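PDB 4RR5: malonyl CoA-acyl carrier protein transacylase from Synechocystis sp. PCC 6803 substr. Kazusa, which catalyses the transfer of the malonyl group from malonyl-CoA to holo-acyl carrier protein, releasing CoA and supplying malonyl-ACP for fatty acid biosynthesis. Local coordinates for residues A[98-103]-A[209-214]; A[110-115]-A[197-202]; A[122-127]-A[165-170]; A[215-220]-A[228-233]. All blocks are in the same frame, centred on the assembly; numbering follows the deposited sequence.

Contact 1 (A[98-103]-A[209-214]); sequences AGVFDF and NDATVP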
loop_
_atom_site.group_PDB
_atom_site.type_symbol
_atom_site.label_atom_id
_atom_site.label_comp_id
_atom_site.label_asym_id
_atom_site.label_seq_id
_atom_site.Cartn_x
_atom_site.Cartn_y
_atom_site.Cartn_z
ATOM N N ALA A 98 1.859 14.059 1.261
ATOM C CA ALA A 98 2.121 14.812 2.487
ATOM C C ALA A 98 3.347 15.695 2.351
ATOM O O ALA A 98 3.769 16.317 3.323
ATOM C CB ALA A 98 2.289 13.877 3.652
ATOM N N GLY A 99 3.927 15.744 1.153
ATOM C CA GLY A 99 4.987 16.692 0.860
ATOM C C GLY A 99 6.373 16.235 1.254
ATOM O O GLY A 99 7.338 17.010 1.216
ATOM N N VAL A 100 6.481 14.961 1.607
ATOM C CA VAL A 100 7.723 14.413 2.130
ATOM C C VAL A 100 8.783 14.340 1.039
ATOM O O VAL A 100 9.965 14.605 1.281
ATOM C CB VAL A 100 7.470 13.033 2.746
ATOM C CG1 VAL A 100 8.766 12.356 3.103
ATOM C CG2 VAL A 100 6.565 13.179 3.967
ATOM N N PHE A 101 8.347 13.970 -0.161
ATOM C CA PHE A 101 9.168 14.087 -1.362
ATOM C C PHE A 101 8.256 14.442 -2.512
ATOM O O PHE A 101 7.037 14.247 -2.417
ATOM C CB PHE A 101 9.938 12.804 -1.678
ATOM C CG PHE A 101 9.127 11.552 -1.526
ATOM C CD1 PHE A 101 8.062 11.286 -2.369
ATOM C CD2 PHE A 101 9.440 10.628 -0.536
ATOM C CE1 PHE A 101 7.312 10.122 -2.224
ATOM C CE2 PHE A 101 8.693 9.471 -0.379
ATOM C CZ PHE A 101 7.625 9.212 -1.235
ATOM N N ASP A 102 8.840 14.949 -3.597
ATOM C CA ASP A 102 8.050 15.326 -4.763
ATOM C C ASP A 102 7.651 14.101 -5.588
ATOM O O ASP A 102 8.128 12.980 -5.352
ATOM C CB ASP A 102 8.809 16.335 -5.637
ATOM C CG ASP A 102 10.209 15.862 -6.023
ATOM O OD1 ASP A 102 10.443 14.644 -6.139
ATOM O OD2 ASP A 102 11.089 16.721 -6.220
ATOM N N PHE A 103 6.781 14.339 -6.564
ATOM C CA PHE A 103 6.294 13.285 -7.440
ATOM C C PHE A 103 7.429 12.425 -8.006
ATOM O O PHE A 103 7.459 11.214 -7.778
ATOM C CB PHE A 103 5.463 13.889 -8.577
ATOM C CG PHE A 103 4.960 12.871 -9.544
ATOM C CD1 PHE A 103 4.041 11.912 -9.135
ATOM C CD2 PHE A 103 5.434 12.839 -10.844
ATOM C CE1 PHE A 103 3.590 10.939 -10.010
ATOM C CE2 PHE A 103 4.998 11.873 -11.729
ATOM C CZ PHE A 103 4.073 10.917 -11.318
ATOM N N ASN A 209 11.394 15.736 3.498
ATOM C CA ASN A 209 10.784 16.891 4.157
ATOM C C ASN A 209 9.866 16.418 5.267
ATOM O O ASN A 209 9.397 15.281 5.267
ATOM C CB ASN A 209 9.969 17.765 3.184
ATOM C CG ASN A 209 10.737 18.139 1.935
ATOM O OD1 ASN A 209 11.939 18.398 1.980
ATOM N ND2 ASN A 209 10.044 18.146 0.798
ATOM N N ASP A 210 9.590 17.296 6.212
ATOM C CA ASP A 210 8.584 16.988 7.201
ATOM C C ASP A 210 7.233 17.000 6.484
ATOM O O ASP A 210 7.074 17.618 5.426
ATOM C CB ASP A 210 8.640 17.982 8.370
ATOM C CG ASP A 210 9.972 17.918 9.135
ATOM O OD1 ASP A 210 10.540 16.806 9.270
ATOM O OD2 ASP A 210 10.459 18.977 9.597
ATOM N N ALA A 211 6.269 16.291 7.047
ATOM C CA ALA A 211 4.976 16.158 6.417
ATOM C C ALA A 211 4.053 17.295 6.823
ATOM O O ALA A 211 4.043 17.735 7.974
ATOM C CB ALA A 211 4.344 14.811 6.763
ATOM N N THR A 212 3.263 17.739 5.852
ATOM C CA THR A 212 2.300 18.809 6.025
ATOM C C THR A 212 1.028 18.327 6.733
ATOM O O THR A 212 0.202 19.138 7.155
ATOM C CB THR A 212 1.953 19.393 4.668
ATOM O OG1 THR A 212 1.258 18.401 3.920
ATOM C CG2 THR A 212 3.215 19.699 3.919
ATOM N N VAL A 213 0.864 17.007 6.836
ATOM C CA VAL A 213 -0.174 16.396 7.675
ATOM C C VAL A 213 0.385 15.122 8.337
ATOM O O VAL A 213 1.441 14.611 7.941
ATOM C CB VAL A 213 -1.457 16.057 6.877
ATOM C CG1 VAL A 213 -2.147 17.310 6.410
ATOM C CG2 VAL A 213 -1.144 15.181 5.707
ATOM N N PRO A 214 -0.301 14.618 9.371
ATOM C CA PRO A 214 0.198 13.388 9.997
ATOM C C PRO A 214 0.165 12.185 9.063
ATOM O O PRO A 214 -0.862 11.923 8.431
ATOM C CB PRO A 214 -0.762 13.175 11.177
ATOM C CG PRO A 214 -1.251 14.533 11.504
ATOM C CD PRO A 214 -1.353 15.257 10.182
#
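N209 bonds twice to the turn that follows helix 90-97, once through its side chain and once through its backbone. CG stands beside its own backbone N (chi1 -51°); CB and CG lie beside the carbonyl oxygens of G99 and V100, and ND2 donates to G99 O at 3.0 Å. The acceptor lies close to the amide plane, and the N-H meets the carbonyl almost head-on, with a C=O...N angle of 163°. The backbone N of N209 donates to V100 O at 2.9 Å, on a lone pair. An alanine in place of N209 would keep the backbone bond to V100 but would probably leave G99 O without its side-chain amide donor. Farther along, A98 O receives T212 N at 2.9 Å, with T212 OG1 as a weak second donor and A211 CA close beside them. Methyl groups complete the contact: A98 CB meets A211 CB at 3.8 Å, and V100 CG2 reaches the same A211 CB at 3.9 Å. G99 has positive phi within a Schellman motif, and a CB there would press on T212 CG2. The D210 carboxylate turns elsewhere, to G227 N. Both loops pack on neighbouring elements of the same domain: A98 and V213 rest on V84 of strand 83-86, while V100 packs on L95 of helix 90-97.

Contact 2 (A[110-115]-A[197-202]); sequences VKQRSE and QSFAQT. With ACT (acetate ion), chain B.
T202 OG1 takes the amide of Q112 at 3.0 Å from NE2, the two side chains meeting tip to tip. The bond is moderately bent, 153° at the hydrogen, and OG1 stays near the amide plane. Q112 gets there by a fully extended chain, CG anti to the backbone N, which carries it past F199. Its CD lies at the edge of that ring, in plane, with the amide turned 73° from the ring. R113 comes over a face of F199 instead: CB makes a CH-pi contact 4.2 Å from the ring centroid, and its closest ring atom is F199 CZ at 3.7 Å. The two helices, 103-119 and 193-204, run nearly antiparallel here, their axes 10.3 Å apart at an angle of 170°, with the F199 ring set between them. Beyond CG the arginine leads away, towards the active site, its chain extended to NE. There NH2 bonds to Q237 OE1 and to OG of S88, the active-site serine by similarity, and NH1 bonds to Q60 OE1. NH1 also donates to acetate O at 3.1 Å, near the guanidinium plane, and that acetate, probably from the crystallisation liquor, is hydrogen-bonded to S88 OG as well.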
loop_
_atom_site.group_PDB
_atom_site.type_symbol
_atom_site.label_atom_id
_atom_site.label_comp_id
_atom_site.label_asym_id
_atom_site.label_seq_id
_atom_site.Cartn_x
_atom_site.Cartn_y
_atom_site.Cartn_z
ATOM N N VAL A 110 9.781 4.106 -5.917
ATOM C CA VAL A 110 8.847 3.024 -6.152
ATOM C C VAL A 110 9.379 2.083 -7.225
ATOM O O VAL A 110 9.304 0.852 -7.098
ATOM C CB VAL A 110 7.495 3.577 -6.546
ATOM C CG1 VAL A 110 6.631 2.488 -7.176
ATOM C CG2 VAL A 110 6.822 4.190 -5.318
ATOM N N LYS A 111 9.957 2.667 -8.267
ATOM C CA LYS A 111 10.511 1.894 -9.369
ATOM C C LYS A 111 11.584 0.946 -8.875
ATOM O O LYS A 111 11.600 -0.231 -9.233
ATOM C CB LYS A 111 11.072 2.833 -10.426
ATOM C CG LYS A 111 11.685 2.194 -11.644
ATOM C CD LYS A 111 12.121 3.334 -12.579
ATOM C CE LYS A 111 12.628 2.836 -13.911
ATOM N NZ LYS A 111 13.933 2.162 -13.742
ATOM N N GLN A 112 12.481 1.460 -8.043
ATOM C CA GLN A 112 13.559 0.638 -7.516
ATOM C C GLN A 112 12.998 -0.385 -6.545
ATOM O O GLN A 112 13.346 -1.563 -6.618
ATOM C CB GLN A 112 14.628 1.490 -6.835
ATOM C CG GLN A 112 15.774 0.667 -6.260
ATOM C CD GLN A 112 16.909 1.536 -5.742
ATOM O OE1 GLN A 112 16.974 2.727 -6.055
ATOM N NE2 GLN A 112 17.809 0.944 -4.945
ATOM N N ARG A 113 12.113 0.069 -5.660
ATOM C CA ARG A 113 11.511 -0.798 -4.657
ATOM C C ARG A 113 10.883 -2.022 -5.301
ATOM O O ARG A 113 11.089 -3.156 -4.842
ATOM C CB ARG A 113 10.454 -0.043 -3.860
ATOM C CG ARG A 113 9.820 -0.855 -2.761
ATOM C CD ARG A 113 8.449 -0.300 -2.445
ATOM N NE ARG A 113 7.986 -0.662 -1.111
ATOM C CZ ARG A 113 6.870 -1.342 -0.868
ATOM N NH1 ARG A 113 6.095 -1.730 -1.868
ATOM N NH2 ARG A 113 6.514 -1.618 0.378
ATOM N N SER A 114 10.123 -1.779 -6.373
ATOM C CA SER A 114 9.365 -2.824 -7.051
ATOM C C SER A 114 10.275 -3.740 -7.863
ATOM O O SER A 114 9.937 -4.906 -8.094
ATOM C CB SER A 114 8.280 -2.216 -7.957
ATOM O OG SER A 114 8.834 -1.441 -9.016
ATOM N N GLU A 115 11.426 -3.229 -8.292
ATOM C CA GLU A 115 12.394 -4.085 -8.975
ATOM C C GLU A 115 13.037 -5.074 -8.014
ATOM O O GLU A 115 13.120 -6.272 -8.307
ATOM C CB GLU A 115 13.468 -3.250 -9.666
ATOM C CG GLU A 115 13.029 -2.780 -11.029
ATOM C CD GLU A 115 13.892 -1.673 -11.549
ATOM O OE1 GLU A 115 15.040 -1.545 -11.064
ATOM O OE2 GLU A 115 13.413 -0.930 -12.429
ATOM N N GLN A 197 18.182 -4.273 2.101
ATOM C CA GLN A 197 19.324 -3.526 2.628
ATOM C C GLN A 197 20.068 -2.734 1.539
ATOM O O GLN A 197 20.671 -1.704 1.833
ATOM C CB GLN A 197 20.267 -4.464 3.401
ATOM C CG GLN A 197 21.560 -4.897 2.717
ATOM C CD GLN A 197 22.440 -5.740 3.656
ATOM O OE1 GLN A 197 22.427 -5.545 4.878
ATOM N NE2 GLN A 197 23.183 -6.692 3.088
ATOM N N SER A 198 19.995 -3.158 0.282
ATOM C CA SER A 198 20.564 -2.317 -0.776
ATOM C C SER A 198 19.676 -1.102 -1.108
ATOM O O SER A 198 20.171 0.012 -1.348
ATOM C CB SER A 198 20.809 -3.129 -2.042
ATOM O OG SER A 198 21.630 -2.392 -2.941
ATOM N N PHE A 199 18.367 -1.334 -1.131
ATOM C CA PHE A 199 17.379 -0.283 -1.350
ATOM C C PHE A 199 17.414 0.754 -0.223
ATOM O O PHE A 199 17.211 1.946 -0.460
ATOM C CB PHE A 199 15.979 -0.913 -1.483
ATOM C CG PHE A 199 14.851 0.085 -1.551
ATOM C CD1 PHE A 199 14.769 1.000 -2.593
ATOM C CD2 PHE A 199 13.859 0.088 -0.578
ATOM C CE1 PHE A 199 13.721 1.917 -2.657
ATOM C CE2 PHE A 199 12.813 0.989 -0.636
ATOM C CZ PHE A 199 12.741 1.912 -1.682
ATOM N N ALA A 200 17.685 0.291 0.999
ATOM C CA ALA A 200 17.818 1.174 2.165
ATOM C C ALA A 200 18.979 2.149 2.025
ATOM O O ALA A 200 18.875 3.300 2.440
ATOM C CB ALA A 200 17.987 0.356 3.438
ATOM N N GLN A 201 20.090 1.670 1.471
ATOM C CA GLN A 201 21.208 2.541 1.131
ATOM C C GLN A 201 20.701 3.689 0.247
ATOM O O GLN A 201 20.948 4.856 0.535
ATOM C CB GLN A 201 22.333 1.749 0.438
ATOM C CG GLN A 201 23.403 1.205 1.407
ATOM C CD GLN A 201 24.196 0.001 0.864
ATOM O OE1 GLN A 201 24.268 -0.228 -0.346
ATOM N NE2 GLN A 201 24.793 -0.771 1.773
ATOM N N THR A 202 19.959 3.353 -0.805
ATOM C CA THR A 202 19.315 4.358 -1.657
ATOM C C THR A 202 18.380 5.306 -0.884
ATOM O O THR A 202 18.399 6.534 -1.085
ATOM C CB THR A 202 18.509 3.673 -2.788
ATOM O OG1 THR A 202 19.408 3.170 -3.786
ATOM C CG2 THR A 202 17.509 4.646 -3.425
HETATM C C ACT B . 3.931 -5.206 -1.736
HETATM O O ACT B . 3.952 -3.943 -1.621
HETATM O OXT ACT B . 4.028 -5.679 -2.899
HETATM C CH3 ACT B . 3.790 -6.136 -0.557
#

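Contact 3 (A[122-127]-A[165-170]); sequences GGMMAA and GVEAIL
In the mixed-sheet part of the acyl transferase fold, helix 163-171 packs on strand 124-129, V166 and L170 meeting M124 and A126. M124 extends towards the helix, CG anti to the backbone N (chi1 178°), and its terminal CE lies 3.7 Å from V166 CG1. The same V166 CG1 rests on A126 CB at 3.6 Å, while its other branch, CG2, sits 3.6 Å from M124 O. One valine thus fits between two successive helix-facing residues of the strand. Strand and helix run in nearly the same direction, 21° apart with axes 8.5 Å from each other, the helix packed on one face of the mixed sheet, consistent with the ferredoxin-like small subdomain of this family. An alanine in place of M124 would probably open a gap beside V166 where SD and CE now pack. One helical turn on, L170 CD2 lies 4.0 Å from A126 CB. At the exposed margin E167 bends at chi2 (-77°), and its OE1 comes within 3.9 Å of M124 CE, the two side chains crossing at about a right angle. M125, between M124 and A126 in the strand, points to the other face, its side chain about 5 Å from that of H188, an active-site residue by similarity.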
loop_
_atom_site.group_PDB
_atom_site.type_symbol
_atom_site.label_atom_id
_atom_site.label_comp_id
_atom_site.label_asym_id
_atom_site.label_seq_id
_atom_site.Cartn_x
_atom_site.Cartn_y
_atom_site.Cartn_z
ATOM N N GLY A 122 11.211 -16.477 -4.778
ATOM C CA GLY A 122 11.518 -17.708 -4.079
ATOM C C GLY A 122 10.354 -18.152 -3.207
ATOM O O GLY A 122 9.841 -19.257 -3.376
ATOM N N GLY A 123 9.925 -17.292 -2.285
ATOM C CA GLY A 123 8.898 -17.657 -1.321
ATOM C C GLY A 123 7.486 -17.270 -1.724
ATOM O O GLY A 123 7.203 -17.075 -2.909
ATOM N N MET A 124 6.614 -17.111 -0.727
ATOM C CA MET A 124 5.173 -17.063 -0.957
ATOM C C MET A 124 4.378 -16.373 0.169
ATOM O O MET A 124 4.788 -16.374 1.331
ATOM C CB MET A 124 4.682 -18.500 -1.153
ATOM C CG MET A 124 3.212 -18.679 -1.349
ATOM S SD MET A 124 2.753 -20.348 -0.874
ATOM C CE MET A 124 1.019 -20.095 -0.479
ATOM N N MET A 125 3.242 -15.775 -0.181
ATOM C CA MET A 125 2.326 -15.215 0.809
ATOM C C MET A 125 0.893 -15.710 0.601
ATOM O O MET A 125 0.467 -15.934 -0.533
ATOM C CB MET A 125 2.341 -13.685 0.756
ATOM C CG MET A 125 3.723 -13.068 0.611
ATOM S SD MET A 125 3.584 -11.303 0.303
ATOM C CE MET A 125 3.155 -10.708 1.937
ATOM N N ALA A 126 0.153 -15.862 1.699
ATOM C CA ALA A 126 -1.261 -16.235 1.644
ATOM C C ALA A 126 -2.103 -15.366 2.564
ATOM O O ALA A 126 -1.632 -14.918 3.610
ATOM C CB ALA A 126 -1.451 -17.703 2.008
ATOM N N ALA A 127 -3.355 -15.138 2.183
ATOM C CA ALA A 127 -4.264 -14.377 3.030
ATOM C C ALA A 127 -5.230 -15.322 3.737
ATOM O O ALA A 127 -5.565 -16.385 3.222
ATOM C CB ALA A 127 -5.020 -13.343 2.220
ATOM N N GLY A 165 6.247 -23.783 4.244
ATOM C CA GLY A 165 5.717 -23.282 5.505
ATOM C C GLY A 165 4.335 -22.635 5.448
ATOM O O GLY A 165 3.518 -22.805 6.366
ATOM N N VAL A 166 4.078 -21.866 4.390
ATOM C CA VAL A 166 2.814 -21.152 4.270
ATOM C C VAL A 166 1.695 -22.123 3.919
ATOM O O VAL A 166 0.582 -22.015 4.438
ATOM C CB VAL A 166 2.876 -20.035 3.216
ATOM C CG1 VAL A 166 1.521 -19.361 3.090
ATOM C CG2 VAL A 166 3.932 -19.009 3.601
ATOM N N GLU A 167 2.000 -23.081 3.047
ATOM C CA GLU A 167 1.068 -24.168 2.745
ATOM C C GLU A 167 0.681 -24.978 4.000
ATOM O O GLU A 167 -0.446 -25.480 4.104
ATOM C CB GLU A 167 1.671 -25.093 1.682
ATOM C CG GLU A 167 1.839 -24.442 0.313
ATOM C CD GLU A 167 0.524 -24.329 -0.446
ATOM O OE1 GLU A 167 0.542 -23.839 -1.593
ATOM O OE2 GLU A 167 -0.529 -24.731 0.097
ATOM N N ALA A 168 1.614 -25.090 4.948
ATOM C CA ALA A 168 1.397 -25.847 6.176
ATOM C C ALA A 168 0.306 -25.226 7.034
ATOM O O ALA A 168 -0.745 -25.834 7.261
ATOM C CB ALA A 168 2.694 -25.948 6.970
ATOM N N ILE A 169 0.578 -24.014 7.511
ATOM C CA ILE A 169 -0.369 -23.248 8.312
ATOM C C ILE A 169 -1.743 -23.193 7.638
ATOM O O ILE A 169 -2.772 -23.259 8.322
ATOM C CB ILE A 169 0.171 -21.817 8.576
ATOM C CG1 ILE A 169 1.335 -21.877 9.567
ATOM C CG2 ILE A 169 -0.920 -20.888 9.102
ATOM C CD1 ILE A 169 1.752 -20.532 10.095
ATOM N N LEU A 170 -1.754 -23.120 6.303
ATOM C CA LEU A 170 -2.995 -23.163 5.514
ATOM C C LEU A 170 -3.854 -24.372 5.857
ATOM O O LEU A 170 -5.077 -24.262 6.045
ATOM C CB LEU A 170 -2.687 -23.184 4.010
ATOM C CG LEU A 170 -2.319 -21.855 3.341
ATOM C CD1 LEU A 170 -2.509 -21.895 1.824
ATOM C CD2 LEU A 170 -3.103 -20.712 3.963
#

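Contact 4 (A[215-220]-A[228-233]); sequences VLSNVD and DRLKEK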
loop_
_atom_site.group_PDB
_atom_site.type_symbol
_atom_site.label_atom_id
_atom_site.label_comp_id
_atom_site.label_asym_id
_atom_site.label_seq_id
_atom_site.Cartn_x
_atom_site.Cartn_y
_atom_site.Cartn_z
ATOM N N VAL A 215 1.290 11.475 8.987
ATOM C CA VAL A 215 1.387 10.196 8.297
ATOM C C VAL A 215 1.362 9.063 9.311
ATOM O O VAL A 215 2.131 9.089 10.277
ATOM C CB VAL A 215 2.692 10.104 7.474
ATOM C CG1 VAL A 215 2.684 8.875 6.546
ATOM C CG2 VAL A 215 2.926 11.400 6.705
ATOM N N LEU A 216 0.494 8.073 9.108
ATOM C CA LEU A 216 0.535 6.862 9.937
ATOM C C LEU A 216 1.209 5.718 9.179
ATOM O O LEU A 216 0.613 5.114 8.292
ATOM C CB LEU A 216 -0.868 6.441 10.394
ATOM C CG LEU A 216 -1.578 7.332 11.424
ATOM C CD1 LEU A 216 -1.932 8.720 10.882
ATOM C CD2 LEU A 216 -2.820 6.638 11.951
ATOM N N SER A 217 2.446 5.408 9.549
ATOM C CA SER A 217 3.228 4.437 8.796
ATOM C C SER A 217 2.980 2.956 9.139
ATOM O O SER A 217 2.637 2.609 10.272
ATOM C CB SER A 217 4.694 4.765 8.965
ATOM O OG SER A 217 4.884 6.140 8.690
ATOM N N ASN A 218 3.178 2.093 8.139
ATOM C CA ASN A 218 2.877 0.669 8.237
ATOM C C ASN A 218 3.494 -0.045 9.439
ATOM O O ASN A 218 2.824 -0.843 10.097
ATOM C CB ASN A 218 3.331 -0.067 6.958
ATOM C CG ASN A 218 2.411 0.169 5.762
ATOM O OD1 ASN A 218 2.680 -0.327 4.668
ATOM N ND2 ASN A 218 1.337 0.935 5.959
ATOM N N VAL A 219 4.775 0.192 9.704
ATOM C CA VAL A 219 5.423 -0.514 10.812
ATOM C C VAL A 219 5.118 0.109 12.175
ATOM O O VAL A 219 5.343 -0.523 13.203
ATOM C CB VAL A 219 6.961 -0.581 10.649
ATOM C CG1 VAL A 219 7.333 -1.463 9.462
ATOM C CG2 VAL A 219 7.575 0.822 10.533
ATOM N N ASP A 220 4.608 1.340 12.188
ATOM C CA ASP A 220 4.315 2.023 13.450
ATOM C C ASP A 220 3.307 3.148 13.231
ATOM O O ASP A 220 3.682 4.316 13.056
ATOM C CB ASP A 220 5.616 2.552 14.084
ATOM C CG ASP A 220 5.370 3.436 15.312
ATOM O OD1 ASP A 220 4.303 3.322 15.964
ATOM O OD2 ASP A 220 6.258 4.250 15.625
ATOM N N ASP A 228 12.419 12.497 9.303
ATOM C CA ASP A 228 13.445 11.491 9.546
ATOM C C ASP A 228 12.883 10.247 10.228
ATOM O O ASP A 228 13.346 9.131 9.985
ATOM C CB ASP A 228 14.580 12.099 10.366
ATOM C CG ASP A 228 15.472 12.986 9.533
ATOM O OD1 ASP A 228 15.705 12.656 8.349
ATOM O OD2 ASP A 228 15.911 14.031 10.051
ATOM N N ARG A 229 11.887 10.440 11.079
ATOM C CA ARG A 229 11.229 9.304 11.689
ATOM C C ARG A 229 10.470 8.533 10.595
ATOM O O ARG A 229 10.482 7.296 10.581
ATOM C CB ARG A 229 10.299 9.750 12.817
ATOM C CG ARG A 229 9.531 8.601 13.499
ATOM C CD ARG A 229 10.444 7.534 14.155
ATOM N NE ARG A 229 9.635 6.514 14.825
ATOM C CZ ARG A 229 9.724 5.203 14.610
ATOM N NH1 ARG A 229 10.612 4.713 13.756
ATOM N NH2 ARG A 229 8.921 4.375 15.258
ATOM N N LEU A 230 9.840 9.269 9.671
ATOM C CA LEU A 230 9.096 8.663 8.558
ATOM C C LEU A 230 9.993 7.844 7.620
ATOM O O LEU A 230 9.628 6.741 7.225
ATOM C CB LEU A 230 8.354 9.734 7.763
ATOM C CG LEU A 230 7.113 10.323 8.425
ATOM C CD1 LEU A 230 6.439 11.265 7.463
ATOM C CD2 LEU A 230 6.143 9.256 8.862
ATOM N N LYS A 231 11.160 8.380 7.275
ATOM C CA LYS A 231 12.145 7.619 6.514
ATOM C C LYS A 231 12.556 6.346 7.254
ATOM O O LYS A 231 12.638 5.254 6.665
ATOM C CB LYS A 231 13.390 8.456 6.222
ATOM C CG LYS A 231 14.288 7.805 5.182
ATOM C CD LYS A 231 15.690 8.396 5.137
ATOM C CE LYS A 231 15.670 9.891 4.874
ATOM N NZ LYS A 231 16.966 10.332 4.280
ATOM N N GLU A 232 12.808 6.492 8.550
ATOM C CA GLU A 232 13.167 5.359 9.397
ATOM C C GLU A 232 12.070 4.301 9.339
ATOM O O GLU A 232 12.344 3.144 9.077
ATOM C CB GLU A 232 13.405 5.812 10.841
ATOM C CG GLU A 232 14.046 4.755 11.748
ATOM C CD GLU A 232 13.772 4.989 13.237
ATOM O OE1 GLU A 232 13.534 6.150 13.653
ATOM O OE2 GLU A 232 13.774 3.992 13.991
ATOM N N LYS A 233 10.830 4.699 9.570
ATOM C CA LYS A 233 9.715 3.769 9.474
ATOM C C LYS A 233 9.583 3.151 8.062
ATOM O O LYS A 233 9.217 1.984 7.912
ATOM C CB LYS A 233 8.413 4.470 9.848
ATOM C CG LYS A 233 8.389 5.115 11.223
ATOM C CD LYS A 233 6.986 5.605 11.502
ATOM C CE LYS A 233 6.825 6.255 12.850
ATOM N NZ LYS A 233 5.383 6.195 13.208
HETATM O O HOH W 1 4.111 7.571 11.037
HETATM O O HOH W 2 6.688 6.164 6.777
HETATM O O HOH W 3 6.278 1.868 7.754
#
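K233 NZ sits among a backbone carbonyl, a carboxylate and a water, and the D220 carboxylate that it meets is shared with R229. NZ donates to D220 O in a hydrogen bond modelled very short, its exact length doubtful, and makes a salt bridge to D220 OD2 at 3.2 Å, weak as a hydrogen bond. Water 1 also accepts from NZ; S222 O is a further, weak acceptor. The lysine chain is extended beyond CG, and its CD passes S217 CB at 3.5 Å on the way. R229 arrives from the preceding turn of the helix, its chain bent at chi2 (60°), and NH2 reaches D220 OD2 at 2.7 Å. That bond is bent and weak as a hydrogen bond, with the carboxylate and guanidinium planes 40° apart. K233 CE lies over one face of the guanidinium, and R229 NH1 pairs with E232 OE2, completing a four-residue network. Two positive groups beside one carboxylate would probably favour its charged form; D220 OD1 has S222 OG as its own partner.

Three waters join strand and helix: water 1 joins V215 O, S217 OG and K233 NZ, water 2 links S217 OG with L230 O, and water 3 joins V219 N to K233 O. At the other end the packing is apolar, V215 CG2 against L230 CD1 at 3.6 Å, and L230 CD2 also touches S217 OG at 3.4 Å. The strand leads into a type I beta turn, S217 to D220, whose N218 bonds to S88 N and G86 O, beside a sequence consistent with the nucleophile elbow of acyl transferases.

How the contacts relate
From the N terminus, the chain passes through helix 90-97 into the first half of contact 1, then helix 103-119 carries that of contact 2, and strand 124-129 that of contact 3. Contact 3 closes first, on helix 163-171, which packs against the mixed sheet; contact 2 closes next, pairing helices 103-119 and 193-204, and contact 1 last, joining the loops after helices 90-97 and 193-204. The three loops therefore lie one within another. Contact 4 follows in series, tying strand 215-217 to helix 227-235. It touches contact 1 through A98 with V215 and through L230 with V100 and A211, whereas contact 3 stands apart, its centre about 36 Å from that of contact 1.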